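Local coordinates for protein glutathione S-transferase domain (PDB 4HZ2) that binds glutathione in a cleft between the thioredoxin-like and helical domains of each subunit and probably acts as a glutathione transferase, at residues 34-39 and 87-92; 38-43 and 176-181; 116-121 and 181-186. One frame throughout, in Å; residues are numbered along the deposited sequence. Where two conformers were deposited one is given.

Contact 1. Residues 34-39 and 87-92. With GSH (glutathione), chain F.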
loop_
_atom_site.group_PDB
_atom_site.type_symbol
_atom_site.label_atom_id
_atom_site.label_comp_id
_atom_site.label_asym_id
_atom_site.label_seq_id
_atom_site.Cartn_x
_atom_site.Cartn_y
_atom_site.Cartn_z
ATOM N N CYS B 34 -2.747 -12.904 5.755
ATOM C CA CYS B 34 -2.106 -14.217 5.716
ATOM C C CYS B 34 -2.843 -15.142 4.753
ATOM O O CYS B 34 -2.205 -15.920 4.038
ATOM C CB CYS B 34 -2.054 -14.802 7.131
ATOM S SG CYS B 34 -0.959 -13.795 8.198
ATOM N N TRP B 35 -4.177 -15.031 4.705
ATOM C CA TRP B 35 -4.957 -15.761 3.720
ATOM C C TRP B 35 -4.449 -15.481 2.281
ATOM O O TRP B 35 -4.416 -16.402 1.444
ATOM C CB TRP B 35 -6.467 -15.447 3.867
ATOM C CG TRP B 35 -7.327 -16.011 2.792
ATOM C CD1 TRP B 35 -8.022 -17.205 2.815
ATOM C CD2 TRP B 35 -7.615 -15.405 1.522
ATOM N NE1 TRP B 35 -8.703 -17.377 1.626
ATOM C CE2 TRP B 35 -8.479 -16.281 0.823
ATOM C CE3 TRP B 35 -7.211 -14.210 0.899
ATOM C CZ2 TRP B 35 -8.954 -15.995 -0.461
ATOM C CZ3 TRP B 35 -7.686 -13.927 -0.382
ATOM C CH2 TRP B 35 -8.552 -14.817 -1.044
ATOM N N LYS B 36 -4.092 -14.220 1.974
ATOM C CA LYS B 36 -3.613 -13.882 0.619
ATOM C C LYS B 36 -2.435 -14.782 0.256
ATOM O O LYS B 36 -2.358 -15.304 -0.865
ATOM C CB LYS B 36 -3.131 -12.431 0.501
ATOM C CG LYS B 36 -4.245 -11.384 0.685
ATOM C CD LYS B 36 -3.640 -10.005 0.888
ATOM C CE LYS B 36 -4.641 -8.911 1.206
ATOM N NZ LYS B 36 -3.931 -7.618 1.451
ATOM N N ALA B 37 -1.509 -14.912 1.206
ATOM C CA ALA B 37 -0.287 -15.670 0.951
ATOM C C ALA B 37 -0.624 -17.151 0.757
ATOM O O ALA B 37 -0.179 -17.768 -0.225
ATOM C CB ALA B 37 0.752 -15.503 2.073
ATOM N N ALA B 38 -1.388 -17.738 1.681
ATOM C CA ALA B 38 -1.749 -19.150 1.544
ATOM C C ALA B 38 -2.524 -19.391 0.241
ATOM O O ALA B 38 -2.295 -20.398 -0.471
ATOM C CB ALA B 38 -2.544 -19.644 2.748
ATOM N N GLN B 39 -3.456 -18.491 -0.065
ATOM C CA GLN B 39 -4.296 -18.692 -1.221
ATOM C C GLN B 39 -3.514 -18.650 -2.529
ATOM O O GLN B 39 -3.746 -19.488 -3.417
ATOM C CB GLN B 39 -5.400 -17.618 -1.245
ATOM C CG GLN B 39 -6.410 -17.773 -2.370
ATOM C CD GLN B 39 -7.252 -19.041 -2.216
ATOM O OE1 GLN B 39 -8.301 -19.064 -1.521
ATOM N NE2 GLN B 39 -6.807 -20.103 -2.860
ATOM N N GLU B 87 5.171 -8.673 3.188
ATOM C CA GLU B 87 4.133 -7.820 2.567
ATOM C C GLU B 87 3.180 -8.647 1.712
ATOM O O GLU B 87 3.508 -9.070 0.595
ATOM C CB GLU B 87 4.711 -6.635 1.766
ATOM C CG GLU B 87 5.381 -5.598 2.650
ATOM C CD GLU B 87 4.372 -4.953 3.590
ATOM O OE1 GLU B 87 3.209 -4.723 3.138
ATOM O OE2 GLU B 87 4.726 -4.673 4.758
ATOM N N SER B 88 1.974 -8.853 2.216
ATOM C CA SER B 88 1.046 -9.759 1.551
ATOM C C SER B 88 0.836 -9.444 0.075
ATOM O O SER B 88 0.699 -10.361 -0.723
ATOM C CB SER B 88 -0.296 -9.845 2.301
ATOM O OG SER B 88 -0.957 -8.597 2.281
ATOM N N ASN B 89 0.741 -8.161 -0.293
ATOM C CA ASN B 89 0.482 -7.859 -1.690
ATOM C C ASN B 89 1.734 -8.071 -2.569
ATOM O O ASN B 89 1.627 -8.377 -3.783
ATOM C CB ASN B 89 -0.094 -6.456 -1.856
ATOM C CG ASN B 89 -1.558 -6.344 -1.370
ATOM O OD1 ASN B 89 -2.168 -7.315 -0.934
ATOM N ND2 ASN B 89 -2.112 -5.148 -1.473
ATOM N N ALA B 90 2.918 -7.913 -1.968
ATOM C CA ALA B 90 4.188 -8.273 -2.655
ATOM C C ALA B 90 4.277 -9.780 -2.811
ATOM O O ALA B 90 4.759 -10.266 -3.832
ATOM C CB ALA B 90 5.406 -7.748 -1.877
ATOM N N ILE B 91 3.790 -10.527 -1.824
ATOM C CA ILE B 91 3.756 -12.009 -1.938
ATOM C C ILE B 91 2.794 -12.432 -3.068
ATOM O O ILE B 91 3.073 -13.338 -3.861
ATOM C CB ILE B 91 3.369 -12.645 -0.596
ATOM C CG1 ILE B 91 4.517 -12.438 0.401
ATOM C CG2 ILE B 91 3.048 -14.144 -0.742
ATOM C CD1 ILE B 91 4.125 -12.592 1.860
ATOM N N LEU B 92 1.653 -11.745 -3.188
ATOM C CA LEU B 92 0.758 -12.034 -4.301
ATOM C C LEU B 92 1.454 -11.784 -5.633
ATOM O O LEU B 92 1.365 -12.602 -6.537
ATOM C CB LEU B 92 -0.491 -11.139 -4.260
ATOM C CG LEU B 92 -1.607 -11.433 -3.221
ATOM C CD1 LEU B 92 -2.686 -10.330 -3.152
ATOM C CD2 LEU B 92 -2.208 -12.853 -3.416
HETATM N N1 GSH F . 1.252 -4.227 4.825
HETATM C CA1 GSH F . 1.232 -5.537 5.569
HETATM C C1 GSH F . 0.798 -6.671 4.668
HETATM O O11 GSH F . 1.395 -7.780 4.757
HETATM O O12 GSH F . -0.168 -6.477 3.860
HETATM C CB1 GSH F . 0.309 -5.487 6.783
HETATM C CG1 GSH F . 0.353 -6.833 7.477
HETATM C CD1 GSH F . -0.187 -6.767 8.888
HETATM O OE1 GSH F . -0.765 -5.754 9.288
HETATM N N2 GSH F . -0.005 -7.876 9.629
HETATM C CA2 GSH F . -0.530 -7.977 10.991
HETATM C C2 GSH F . 0.592 -8.095 11.989
HETATM O O2 GSH F . 1.584 -8.812 11.744
HETATM C CB2 GSH F . -1.610 -9.093 11.051
HETATM S SG2 GSH F . -2.945 -9.002 9.775
HETATM N N3 GSH F . 0.483 -7.402 13.129
HETATM C CA3 GSH F . 1.619 -6.707 13.730
HETATM C C3 GSH F . 2.084 -7.264 15.059
HETATM O O31 GSH F . 3.141 -6.810 15.559
HETATM O O32 GSH F . 1.399 -8.151 15.613
#

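Contact 2. Residues 38-43 and 176-181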
loop_
_atom_site.group_PDB
_atom_site.type_symbol
_atom_site.label_atom_id
_atom_site.label_comp_id
_atom_site.label_asym_id
_atom_site.label_seq_id
_atom_site.Cartn_x
_atom_site.Cartn_y
_atom_site.Cartn_z
ATOM N N ALA B 38 -1.388 -17.738 1.681
ATOM C CA ALA B 38 -1.749 -19.150 1.544
ATOM C C ALA B 38 -2.524 -19.391 0.241
ATOM O O ALA B 38 -2.295 -20.398 -0.471
ATOM C CB ALA B 38 -2.544 -19.644 2.748
ATOM N N GLN B 39 -3.456 -18.491 -0.065
ATOM C CA GLN B 39 -4.296 -18.692 -1.221
ATOM C C GLN B 39 -3.514 -18.650 -2.529
ATOM O O GLN B 39 -3.746 -19.488 -3.417
ATOM C CB GLN B 39 -5.400 -17.618 -1.245
ATOM C CG GLN B 39 -6.410 -17.773 -2.370
ATOM C CD GLN B 39 -7.252 -19.041 -2.216
ATOM O OE1 GLN B 39 -8.301 -19.064 -1.521
ATOM N NE2 GLN B 39 -6.807 -20.103 -2.860
ATOM N N ILE B 40 -2.594 -17.687 -2.688
ATOM C CA ILE B 40 -1.834 -17.658 -3.946
ATOM C C ILE B 40 -0.843 -18.832 -4.031
ATOM O O ILE B 40 -0.600 -19.355 -5.116
ATOM C CB ILE B 40 -1.101 -16.312 -4.165
ATOM C CG1 ILE B 40 -0.667 -16.163 -5.614
ATOM C CG2 ILE B 40 0.044 -16.132 -3.175
ATOM C CD1 ILE B 40 -1.828 -16.120 -6.592
ATOM N N LEU B 41 -0.271 -19.245 -2.905
ATOM C CA LEU B 41 0.597 -20.448 -2.924
ATOM C C LEU B 41 -0.168 -21.701 -3.361
ATOM O O LEU B 41 0.309 -22.510 -4.179
ATOM C CB LEU B 41 1.268 -20.669 -1.566
ATOM C CG LEU B 41 2.320 -19.624 -1.223
ATOM C CD1 LEU B 41 2.949 -19.900 0.132
ATOM C CD2 LEU B 41 3.396 -19.604 -2.296
ATOM N N SER B 42 -1.373 -21.862 -2.837
ATOM C CA SER B 42 -2.165 -23.024 -3.201
ATOM C C SER B 42 -2.601 -22.942 -4.672
ATOM O O SER B 42 -2.540 -23.953 -5.384
ATOM C CB SER B 42 -3.355 -23.233 -2.243
ATOM O OG SER B 42 -4.384 -22.275 -2.429
ATOM N N LEU B 43 -3.004 -21.751 -5.135
ATOM C CA LEU B 43 -3.437 -21.563 -6.531
ATOM C C LEU B 43 -2.307 -21.846 -7.526
ATOM O O LEU B 43 -2.542 -22.281 -8.661
ATOM C CB LEU B 43 -3.977 -20.137 -6.759
ATOM C CG LEU B 43 -5.349 -19.895 -6.134
ATOM C CD1 LEU B 43 -5.662 -18.403 -6.110
ATOM C CD2 LEU B 43 -6.408 -20.670 -6.923
ATOM N N PRO B 176 -10.487 -12.894 -13.500
ATOM C CA PRO B 176 -9.940 -12.712 -12.142
ATOM C C PRO B 176 -8.413 -12.543 -12.133
ATOM O O PRO B 176 -7.699 -13.164 -12.953
ATOM C CB PRO B 176 -10.304 -14.030 -11.430
ATOM C CG PRO B 176 -10.548 -15.016 -12.524
ATOM C CD PRO B 176 -11.012 -14.253 -13.739
ATOM N N THR B 177 -7.927 -11.735 -11.194
ATOM C CA THR B 177 -6.494 -11.488 -11.044
ATOM C C THR B 177 -6.193 -11.386 -9.562
ATOM O O THR B 177 -7.116 -11.460 -8.724
ATOM C CB THR B 177 -6.042 -10.165 -11.725
ATOM O OG1 THR B 177 -6.734 -9.066 -11.106
ATOM C CG2 THR B 177 -6.293 -10.180 -13.258
ATOM N N ILE B 178 -4.919 -11.174 -9.205
ATOM C CA ILE B 178 -4.597 -10.944 -7.789
ATOM C C ILE B 178 -5.245 -9.669 -7.235
ATOM O O ILE B 178 -5.322 -9.504 -6.012
ATOM C CB ILE B 178 -3.079 -10.900 -7.521
ATOM C CG1 ILE B 178 -2.389 -9.811 -8.338
ATOM C CG2 ILE B 178 -2.467 -12.272 -7.782
ATOM C CD1 ILE B 178 -0.951 -9.542 -7.889
ATOM N N ALA B 179 -5.696 -8.758 -8.101
ATOM C CA ALA B 179 -6.454 -7.622 -7.559
ATOM C C ALA B 179 -7.729 -8.129 -6.872
ATOM O O ALA B 179 -8.048 -7.698 -5.752
ATOM C CB ALA B 179 -6.779 -6.634 -8.654
ATOM N N ASP B 180 -8.454 -9.058 -7.517
ATOM C CA ASP B 180 -9.644 -9.621 -6.870
ATOM C C ASP B 180 -9.267 -10.334 -5.574
ATOM O O ASP B 180 -9.949 -10.205 -4.562
ATOM C CB ASP B 180 -10.436 -10.549 -7.792
ATOM C CG ASP B 180 -10.774 -9.894 -9.108
ATOM O OD1 ASP B 180 -11.748 -9.083 -9.184
ATOM O OD2 ASP B 180 -10.026 -10.106 -10.078
ATOM N N LEU B 181 -8.194 -11.134 -5.599
ATOM C CA LEU B 181 -7.772 -11.835 -4.383
ATOM C C LEU B 181 -7.461 -10.848 -3.240
ATOM O O LEU B 181 -7.913 -11.056 -2.109
ATOM C CB LEU B 181 -6.544 -12.731 -4.646
ATOM C CG LEU B 181 -6.686 -13.872 -5.662
ATOM C CD1 LEU B 181 -5.417 -14.737 -5.741
ATOM C CD2 LEU B 181 -7.902 -14.735 -5.313
#

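Contact 3. Residues 116-121 and 181-186. With GSH (glutathione), chain F; GSH (glutathione), chain C.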
loop_
_atom_site.group_PDB
_atom_site.type_symbol
_atom_site.label_atom_id
_atom_site.label_comp_id
_atom_site.label_asym_id
_atom_site.label_seq_id
_atom_site.Cartn_x
_atom_site.Cartn_y
_atom_site.Cartn_z
ATOM N N LEU B 116 -4.151 -2.849 -5.793
ATOM C CA LEU B 116 -3.375 -3.320 -4.641
ATOM C C LEU B 116 -2.995 -2.161 -3.717
ATOM O O LEU B 116 -2.976 -2.342 -2.488
ATOM C CB LEU B 116 -2.086 -4.040 -5.101
ATOM C CG LEU B 116 -2.259 -5.295 -5.959
ATOM C CD1 LEU B 116 -0.899 -5.859 -6.343
ATOM C CD2 LEU B 116 -3.068 -6.362 -5.202
ATOM N N PHE B 117 -2.649 -0.986 -4.273
ATOM C CA PHE B 117 -2.324 0.136 -3.405
ATOM C C PHE B 117 -3.579 0.742 -2.772
ATOM O O PHE B 117 -3.570 1.136 -1.588
ATOM C CB PHE B 117 -1.431 1.185 -4.113
ATOM C CG PHE B 117 -0.061 0.674 -4.381
ATOM C CD1 PHE B 117 0.832 0.467 -3.334
ATOM C CD2 PHE B 117 0.312 0.355 -5.664
ATOM C CE1 PHE B 117 2.118 -0.051 -3.561
ATOM C CE2 PHE B 117 1.584 -0.178 -5.927
ATOM C CZ PHE B 117 2.495 -0.370 -4.867
ATOM N N PHE B 118 -4.665 0.791 -3.551
ATOM C CA PHE B 118 -5.962 1.133 -2.964
ATOM C C PHE B 118 -6.283 0.235 -1.781
ATOM O O PHE B 118 -6.712 0.703 -0.705
ATOM C CB PHE B 118 -7.085 1.086 -4.022
ATOM C CG PHE B 118 -8.475 1.079 -3.445
ATOM C CD1 PHE B 118 -9.124 2.277 -3.124
ATOM C CD2 PHE B 118 -9.174 -0.128 -3.290
ATOM C CE1 PHE B 118 -10.423 2.251 -2.620
ATOM C CE2 PHE B 118 -10.469 -0.154 -2.788
ATOM C CZ PHE B 118 -11.103 1.048 -2.477
ATOM N N GLU B 119 -6.067 -1.069 -1.958
ATOM C CA GLU B 119 -6.359 -1.987 -0.879
ATOM C C GLU B 119 -5.555 -1.631 0.393
ATOM O O GLU B 119 -6.080 -1.627 1.517
ATOM C CB GLU B 119 -6.127 -3.452 -1.306
ATOM C CG GLU B 119 -6.612 -4.426 -0.272
ATOM C CD GLU B 119 -5.481 -4.995 0.615
ATOM O OE1 GLU B 119 -4.293 -4.782 0.310
ATOM O OE2 GLU B 119 -5.785 -5.657 1.636
ATOM N N GLN B 120 -4.272 -1.370 0.238
ATOM C CA GLN B 120 -3.434 -1.163 1.413
ATOM C C GLN B 120 -3.663 0.197 2.069
ATOM O O GLN B 120 -3.470 0.353 3.273
ATOM C CB GLN B 120 -1.960 -1.334 1.020
ATOM C CG GLN B 120 -1.581 -2.799 0.854
ATOM C CD GLN B 120 -1.446 -3.546 2.148
ATOM O OE1 GLN B 120 -0.604 -3.189 2.980
ATOM N NE2 GLN B 120 -2.262 -4.614 2.331
ATOM N N TYR B 121 -4.047 1.184 1.267
ATOM C CA TYR B 121 -4.136 2.544 1.769
ATOM C C TYR B 121 -5.560 2.935 2.192
ATOM O O TYR B 121 -5.747 3.656 3.176
ATOM C CB TYR B 121 -3.656 3.548 0.692
ATOM C CG TYR B 121 -3.311 4.872 1.318
ATOM C CD1 TYR B 121 -4.232 5.927 1.352
ATOM C CD2 TYR B 121 -2.081 5.046 1.960
ATOM C CE1 TYR B 121 -3.907 7.124 1.971
ATOM C CE2 TYR B 121 -1.749 6.228 2.587
ATOM C CZ TYR B 121 -2.657 7.273 2.590
ATOM O OH TYR B 121 -2.294 8.444 3.237
ATOM N N LEU B 181 -8.194 -11.134 -5.599
ATOM C CA LEU B 181 -7.772 -11.835 -4.383
ATOM C C LEU B 181 -7.461 -10.848 -3.240
ATOM O O LEU B 181 -7.913 -11.056 -2.109
ATOM C CB LEU B 181 -6.544 -12.731 -4.646
ATOM C CG LEU B 181 -6.686 -13.872 -5.662
ATOM C CD1 LEU B 181 -5.417 -14.737 -5.741
ATOM C CD2 LEU B 181 -7.902 -14.735 -5.313
ATOM N N ALA B 182 -6.706 -9.783 -3.547
ATOM C CA ALA B 182 -6.286 -8.845 -2.524
ATOM C C ALA B 182 -7.482 -8.195 -1.824
ATOM O O ALA B 182 -7.460 -8.020 -0.610
ATOM C CB ALA B 182 -5.345 -7.768 -3.063
ATOM N N LEU B 183 -8.516 -7.833 -2.590
ATOM C CA LEU B 183 -9.692 -7.168 -1.998
ATOM C C LEU B 183 -10.709 -8.174 -1.451
ATOM O O LEU B 183 -11.521 -7.833 -0.572
ATOM C CB LEU B 183 -10.321 -6.167 -2.978
ATOM C CG LEU B 183 -9.482 -4.866 -3.033
ATOM C CD1 LEU B 183 -9.541 -4.170 -4.382
ATOM C CD2 LEU B 183 -9.815 -3.904 -1.895
ATOM N N PHE B 184 -10.649 -9.416 -1.935
ATOM C CA PHE B 184 -11.538 -10.455 -1.430
ATOM C C PHE B 184 -11.151 -10.848 -0.000
ATOM O O PHE B 184 -12.017 -11.155 0.832
ATOM C CB PHE B 184 -11.516 -11.660 -2.356
ATOM C CG PHE B 184 -12.414 -12.792 -1.938
ATOM C CD1 PHE B 184 -13.718 -12.872 -2.423
ATOM C CD2 PHE B 184 -11.946 -13.813 -1.078
ATOM C CE1 PHE B 184 -14.527 -13.942 -2.090
ATOM C CE2 PHE B 184 -12.762 -14.880 -0.744
ATOM C CZ PHE B 184 -14.060 -14.933 -1.240
ATOM N N ALA B 185 -9.842 -10.817 0.282
ATOM C CA ALA B 185 -9.288 -11.312 1.545
ATOM C C ALA B 185 -10.113 -10.859 2.751
ATOM O O ALA B 185 -10.531 -11.680 3.559
ATOM C CB ALA B 185 -7.823 -10.869 1.677
ATOM N N TYR B 186 -10.315 -9.549 2.896
ATOM C CA TYR B 186 -11.154 -9.051 3.991
ATOM C C TYR B 186 -12.599 -8.788 3.603
ATOM O O TYR B 186 -13.490 -8.887 4.449
ATOM C CB TYR B 186 -10.535 -7.795 4.623
ATOM C CG TYR B 186 -9.285 -8.135 5.400
ATOM C CD1 TYR B 186 -9.360 -8.691 6.678
ATOM C CD2 TYR B 186 -8.036 -7.914 4.848
ATOM C CE1 TYR B 186 -8.215 -8.984 7.408
ATOM C CE2 TYR B 186 -6.889 -8.217 5.559
ATOM C CZ TYR B 186 -6.991 -8.758 6.831
ATOM O OH TYR B 186 -5.845 -9.063 7.537
HETATM N N1 GSH F . 1.252 -4.227 4.825
HETATM C CA1 GSH F . 1.232 -5.537 5.569
HETATM C C1 GSH F . 0.798 -6.671 4.668
HETATM O O11 GSH F . 1.395 -7.780 4.757
HETATM O O12 GSH F . -0.168 -6.477 3.860
HETATM C CB1 GSH F . 0.309 -5.487 6.783
HETATM C CG1 GSH F . 0.353 -6.833 7.477
HETATM C CD1 GSH F . -0.187 -6.767 8.888
HETATM O OE1 GSH F . -0.765 -5.754 9.288
HETATM N N2 GSH F . -0.005 -7.876 9.629
HETATM C CA2 GSH F . -0.530 -7.977 10.991
HETATM C C2 GSH F . 0.592 -8.095 11.989
HETATM O O2 GSH F . 1.584 -8.812 11.744
HETATM C CB2 GSH F . -1.610 -9.093 11.051
HETATM S SG2 GSH F . -2.945 -9.002 9.775
HETATM N N3 GSH F . 0.483 -7.402 13.129
HETATM C CA3 GSH F . 1.619 -6.707 13.730
HETATM C C3 GSH F . 2.084 -7.264 15.059
HETATM O O31 GSH F . 3.141 -6.810 15.559
HETATM O O32 GSH F . 1.399 -8.151 15.613
HETATM N N1 GSH C . -2.527 5.956 -1.990
HETATM C CA1 GSH C . -2.593 7.315 -2.594
HETATM C C1 GSH C . -1.401 7.539 -3.480
HETATM O O11 GSH C . -0.303 7.126 -3.052
HETATM O O12 GSH C . -1.515 8.086 -4.590
HETATM C CB1 GSH C . -2.685 8.397 -1.510
HETATM C CG1 GSH C . -2.840 9.766 -2.174
HETATM C CD1 GSH C . -3.441 10.807 -1.231
HETATM O OE1 GSH C . -3.558 10.585 -0.045
HETATM N N2 GSH C . -3.830 11.972 -1.758
HETATM C CA2 GSH C . -4.526 12.969 -0.958
HETATM C C2 GSH C . -5.846 13.350 -1.547
HETATM O O2 GSH C . -5.894 13.573 -2.729
HETATM C CB2 GSH C . -3.647 14.203 -0.803
HETATM S SG2 GSH C . -4.337 15.448 0.341
HETATM N N3 GSH C . -6.921 13.449 -0.752
HETATM C CA3 GSH C . -8.013 14.289 -1.223
HETATM C C3 GSH C . -9.391 13.820 -0.875
HETATM O O31 GSH C . -10.365 14.517 -1.249
HETATM O O32 GSH C . -9.502 12.756 -0.239
#

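Contact 1. Residues 34-39 and 87-92
Lys36 and Ser88 meet between two nearly parallel helices, their axes over these segments 14° apart, in the thioredoxin-like domain of the glutathione transferase fold. The lysine leaves helix 32-43 pointing at helix 88-96. Its CB lies 4.0 Å from Leu92 CD2, a methyl that also rests against the lysine's own carbonyl oxygen. With CG anti to the carbonyl carbon (chi1 -66°) and the chain extended from there, CD passes beside Ser88 OG and CE beside Asn89 OD1. At the tip, NZ donates to Asn89 OD1 at 3.0 Å, tilted out of the carbonyl plane, and to Ser88 OG at 3.2 Å. The ammonium group also bonds Asn33 and forms a salt bridge with Glu119, whose carboxylate accepts from Asn89 ND2 as well. A methionine in its place would probably leave the Glu119 carboxylate without its cationic mate and Ser88 OG and Asn89 OD1 without this donor. Apart from the polar cluster, Ala37 CB packs on Ile91 CG2 at 3.9 Å. At the helix start the alpha-carboxylate of the gamma-glutamyl end of glutathione is gripped twice: Ser88 OG donates to O12, and Ser88 N gives O11 a nearly straight 2.8 Å bond (169°).

Contact 2. Residues 38-43 and 176-181
Leu181 sets its CD1 methyl against both Ile40 and Leu43, joining the thioredoxin-like domain to the all-helical C-terminal domain of the glutathione transferase fold. The contact is apolar and made by branch ends, linking the last turns of helix 32-43 to the first turn of helix 178-187. Each of the main pairs meets at its own angle. Leu43 and Leu181 reach toward each other tip to tip, their CD1 methyls 3.7 Å apart. Ile40 instead lies across Leu181 at about a right angle, its CD1 coming to 3.9 Å from the same Leu181 CD1. Because Ile40 holds CG1 anti to the backbone N (chi1 -164°), its CD1 is carried out to the facing helix and also reaches Ile178. There the two side chains are set aslant, and Ile40 CD1 lies 4.1 Å from Ile178 CG2. One terminal methyl thus serves two neighbours on the opposing helix, while Gln39 adds a looser contact through CG with Leu181 CD2.

Side chains of other parts of the chain close round this junction: Leu92 packs on Ile40, Val112 and Leu116 on Ile178, and Trp101 and Ile216 on Leu181. The Gln39 amide is bonded to the backbone at Gly215 and Asn217. Helix 178-187 begins in a capping box, which fixes the turn from which Ile178 and Leu181 project. Thr177 OG1 accepts from Ala179 N at 3.2 Å, and in return Thr177 N donates to the anti lone pair of Asp180 OD2 at 2.9 Å.

Contact 3. Residues 116-121 and 181-186
Leu116 CD2 presses on Ala182 CB at 3.4 Å, closer than usual for two carbons, in the core of the helical C-terminal domain of the glutathione transferase fold. Here helices 107-137 and 178-187 run side by side, their axes over these segments inclined at 27° and 9.6 Å apart at closest approach. This pair is the tight part of the contact, and Leu183 extends it. In the conformer described here, one of two, Leu183 CD2 lies 3.6 Å from Glu119 CG as the two side chains slide past each other in opposite directions, and it also meets the edge of the Phe118 ring, near the ring plane, 3.9 Å from CE2. Phe118 and Leu183 cross at about a right angle. Trp115 and Trp206 pack on Leu183 as well.

Toward the glutathione the two helices are joined more loosely. Glu119 turns here from packing to polar work: its CG is anti to the backbone N (chi1 -172°), and a bend at chi2 swings the carboxylate away from Leu183. The carboxylate is buried but well supplied with donors, Lys36 and Asn89 among them. Gln120 NE2 also donates to OE1, at 2.9 Å and close to the Gln120 amide plane, meeting the carboxylate on its syn side, somewhat out of the carboxylate plane. Glu119 is thus a second-shell residue that fixes the rotation of the Gln120 amide, leaving OE1 of that amide to accept from glutathione N1 at 2.8 Å. On the facing helix Tyr186 borders the same pocket, its hydroxyl bonded to Asn33 N. Tyr186 OH lies 3.7 Å from the glutathione sulfur, SG2.

In the fold
The three contacts tie helices 32-43, 88-96, 107-137 and 178-187 into one buried centre beside the glutathione. Contacts 1 and 2 share Ala38 and Gln39, with centres about 8 Å apart, and Leu92 CD2 of contact 1 packs 3.7 Å from Ile40 CB of contact 2. Contacts 1 and 3, centred about 10 Å apart, are linked by the salt bridge of Lys36 NZ with Glu119 OE2, 2.7 Å long. Both touch the same glutathione, Glu87 and Ser88 from one domain and Gln120 from the other. Contact 2 shares Leu181 with contact 3 but stands back from the ligand, the Ile40 side chain about 12 Å away.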